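Local coordinates for biphenyl-2,3-diol 1,2-dioxygenase III-related protein (Vibrio cholerae, PDB 3EY8) that binds calcium and belongs to the glyoxalase/dioxygenase (vicinal oxygen chelate) superfamily, its substrate and reaction being unestablished, at residues T113-R118 with I125-Y130. The protein carries 9 engineered substitutions. Sequence-based numbering, arbitrary orientation.
Sequences TSFYFR and IEVSTY
Phe115 lays its ring beside Val127, whose CB sits over one face 4.0 Å from the centroid, in a worked example of how an antiparallel hairpin gives its two surfaces different chemistry. With chi1 70°, Phe115 CG lies between the backbone N and the carbonyl carbon, which brings Phe115 CE2 within 3.6 Å of Val127 CG1. Phe117 is rotated likewise: Ile125 CB sits above its ring, offset toward the rim, while Phe117 CE1 touches Val127 CG2 at 3.7 Å. Helices 21-32 and 84-93 cover this tightly packed apolar surface. Six backbone hydrogen bonds tie Thr113, Phe115 and Phe117 to Thr129, Val127 and Ile125. The looser part is the Thr113 end of this face: Thr113 is partly exposed, its CB 4.0 Å from Thr129 CG2. The other surface is polar. Glu126, its CG anti to the backbone N and its chain extended, runs alongside the Tyr116 ring, the carboxylate and ring planes 21° apart. Ser128 OG donates to Ser114 OG (2.7 Å), and Ser114 OG in turn donates to Glu126 OE2, also at 2.7 Å, on the anti side of the carboxylate. This two-step chain of hydroxyls helps set the turn of the carboxylate; OE1 meets His13 of the second subunit through a weak hydrogen bond, and Tyr116 OH bonds to Arg105. Glu126 and His13 bind calcium in a structure of this protein, though no ion is bound to this chain here; a metal-binding glutamate on the last strand of a βαβββ module is characteristic of the vicinal oxygen chelate fold.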
loop_
_atom_site.group_PDB
_atom_site.type_symbol
_atom_site.label_atom_id
_atom_site.label_comp_id
_atom_site.label_asym_id
_atom_site.label_seq_id
_atom_site.Cartn_x
_atom_site.Cartn_y
_atom_site.Cartn_z
ATOM N N THR B 113 -12.694 5.576 -12.236
ATOM C CA THR B 113 -12.427 6.958 -12.593
ATOM C C THR B 113 -11.652 7.609 -11.446
ATOM O O THR B 113 -12.024 7.446 -10.281
ATOM C CB THR B 113 -13.733 7.716 -12.857
ATOM O OG1 THR B 113 -14.494 7.006 -13.849
ATOM C CG2 THR B 113 -13.446 9.116 -13.354
ATOM N N SER B 114 -10.579 8.332 -11.775
ATOM C CA SER B 114 -9.624 8.799 -10.766
ATOM C C SER B 114 -9.363 10.303 -10.845
ATOM O O SER B 114 -9.529 10.914 -11.898
ATOM C CB SER B 114 -8.275 8.074 -10.942
ATOM O OG SER B 114 -8.382 6.675 -10.770
ATOM N N PHE B 115 -8.946 10.887 -9.722
ATOM C CA PHE B 115 -8.274 12.181 -9.734
ATOM C C PHE B 115 -7.046 12.111 -8.824
ATOM O O PHE B 115 -6.940 11.200 -8.007
ATOM C CB PHE B 115 -9.214 13.358 -9.403
ATOM C CG PHE B 115 -9.697 13.412 -7.969
ATOM C CD1 PHE B 115 -9.068 14.228 -7.036
ATOM C CD2 PHE B 115 -10.820 12.700 -7.570
ATOM C CE1 PHE B 115 -9.533 14.309 -5.727
ATOM C CE2 PHE B 115 -11.285 12.777 -6.264
ATOM C CZ PHE B 115 -10.639 13.583 -5.344
ATOM N N TYR B 116 -6.114 13.045 -8.990
ATOM C CA TYR B 116 -4.803 12.946 -8.355
ATOM C C TYR B 116 -4.403 14.225 -7.640
ATOM O O TYR B 116 -4.706 15.326 -8.094
ATOM C CB TYR B 116 -3.718 12.675 -9.404
ATOM C CG TYR B 116 -3.838 11.374 -10.158
ATOM C CD1 TYR B 116 -4.652 11.277 -11.275
ATOM C CD2 TYR B 116 -3.111 10.257 -9.774
ATOM C CE1 TYR B 116 -4.757 10.100 -11.978
ATOM C CE2 TYR B 116 -3.212 9.071 -10.469
ATOM C CZ TYR B 116 -4.038 9.003 -11.573
ATOM O OH TYR B 116 -4.145 7.832 -12.285
ATOM N N PHE B 117 -3.694 14.074 -6.532
ATOM C CA PHE B 117 -3.056 15.206 -5.876
ATOM C C PHE B 117 -1.922 14.659 -5.023
ATOM O O PHE B 117 -1.766 13.445 -4.912
ATOM C CB PHE B 117 -4.060 15.974 -5.011
ATOM C CG PHE B 117 -4.789 15.116 -4.021
ATOM C CD1 PHE B 117 -5.972 14.494 -4.373
ATOM C CD2 PHE B 117 -4.291 14.927 -2.742
ATOM C CE1 PHE B 117 -6.646 13.692 -3.464
ATOM C CE2 PHE B 117 -4.964 14.124 -1.823
ATOM C CZ PHE B 117 -6.143 13.508 -2.190
ATOM N N ARG B 118 -1.140 15.544 -4.414
ATOM C CA ARG B 118 -0.025 15.106 -3.578
ATOM C C ARG B 118 -0.247 15.425 -2.115
ATOM O O ARG B 118 -0.876 16.439 -1.770
ATOM C CB ARG B 118 1.288 15.741 -4.048
ATOM C CG ARG B 118 1.708 15.251 -5.414
ATOM C CD ARG B 118 3.078 15.719 -5.836
ATOM N NE ARG B 118 3.290 15.371 -7.238
ATOM C CZ ARG B 118 3.651 14.162 -7.659
ATOM N NH1 ARG B 118 3.855 13.187 -6.782
ATOM N NH2 ARG B 118 3.812 13.926 -8.955
ATOM N N ILE B 125 -1.351 10.695 -4.456
ATOM C CA ILE B 125 -2.626 10.155 -4.004
ATOM C C ILE B 125 -3.636 10.158 -5.145
ATOM O O ILE B 125 -3.889 11.183 -5.785
ATOM C CB ILE B 125 -3.177 10.928 -2.780
ATOM C CG1 ILE B 125 -2.113 11.045 -1.675
ATOM C CG2 ILE B 125 -4.439 10.263 -2.252
ATOM C CD1 ILE B 125 -1.591 9.700 -1.143
ATOM N N GLU B 126 -4.196 8.984 -5.406
ATOM C CA GLU B 126 -5.184 8.799 -6.448
ATOM C C GLU B 126 -6.481 8.428 -5.748
ATOM O O GLU B 126 -6.544 7.420 -5.051
ATOM C CB GLU B 126 -4.732 7.662 -7.377
ATOM C CG GLU B 126 -5.648 7.395 -8.566
ATOM C CD GLU B 126 -5.183 6.205 -9.387
ATOM O OE1 GLU B 126 -4.166 5.576 -9.013
ATOM O OE2 GLU B 126 -5.837 5.894 -10.402
ATOM N N VAL B 127 -7.502 9.265 -5.902
ATOM C CA VAL B 127 -8.805 8.984 -5.320
ATOM C C VAL B 127 -9.747 8.583 -6.440
ATOM O O VAL B 127 -9.821 9.261 -7.471
ATOM C CB VAL B 127 -9.346 10.206 -4.568
ATOM C CG1 VAL B 127 -10.793 9.975 -4.135
ATOM C CG2 VAL B 127 -8.455 10.502 -3.364
ATOM N N SER B 128 -10.448 7.470 -6.251
ATOM C CA SER B 128 -11.156 6.839 -7.364
ATOM C C SER B 128 -12.522 6.286 -6.997
ATOM O O SER B 128 -12.830 6.061 -5.824
ATOM C CB SER B 128 -10.306 5.711 -7.952
ATOM O OG SER B 128 -8.980 6.149 -8.209
ATOM N N THR B 129 -13.335 6.061 -8.023
ATOM C CA THR B 129 -14.652 5.460 -7.844
ATOM C C THR B 129 -14.839 4.324 -8.840
ATOM O O THR B 129 -14.280 4.357 -9.937
ATOM C CB THR B 129 -15.773 6.492 -8.061
ATOM O OG1 THR B 129 -17.045 5.864 -7.853
ATOM C CG2 THR B 129 -15.730 7.051 -9.472
ATOM N N TYR B 130 -15.626 3.320 -8.459
ATOM C CA TYR B 130 -16.027 2.273 -9.397
ATOM C C TYR B 130 -17.330 2.616 -10.135
ATOM O O TYR B 130 -17.765 1.871 -11.014
ATOM C CB TYR B 130 -16.115 0.904 -8.703
ATOM C CG TYR B 130 -14.776 0.201 -8.648
ATOM C CD1 TYR B 130 -14.295 -0.493 -9.747
ATOM C CD2 TYR B 130 -13.977 0.268 -7.514
ATOM C CE1 TYR B 130 -13.068 -1.120 -9.719
ATOM C CE2 TYR B 130 -12.740 -0.361 -7.473
ATOM C CZ TYR B 130 -12.292 -1.051 -8.583
ATOM O OH TYR B 130 -11.069 -1.681 -8.569
#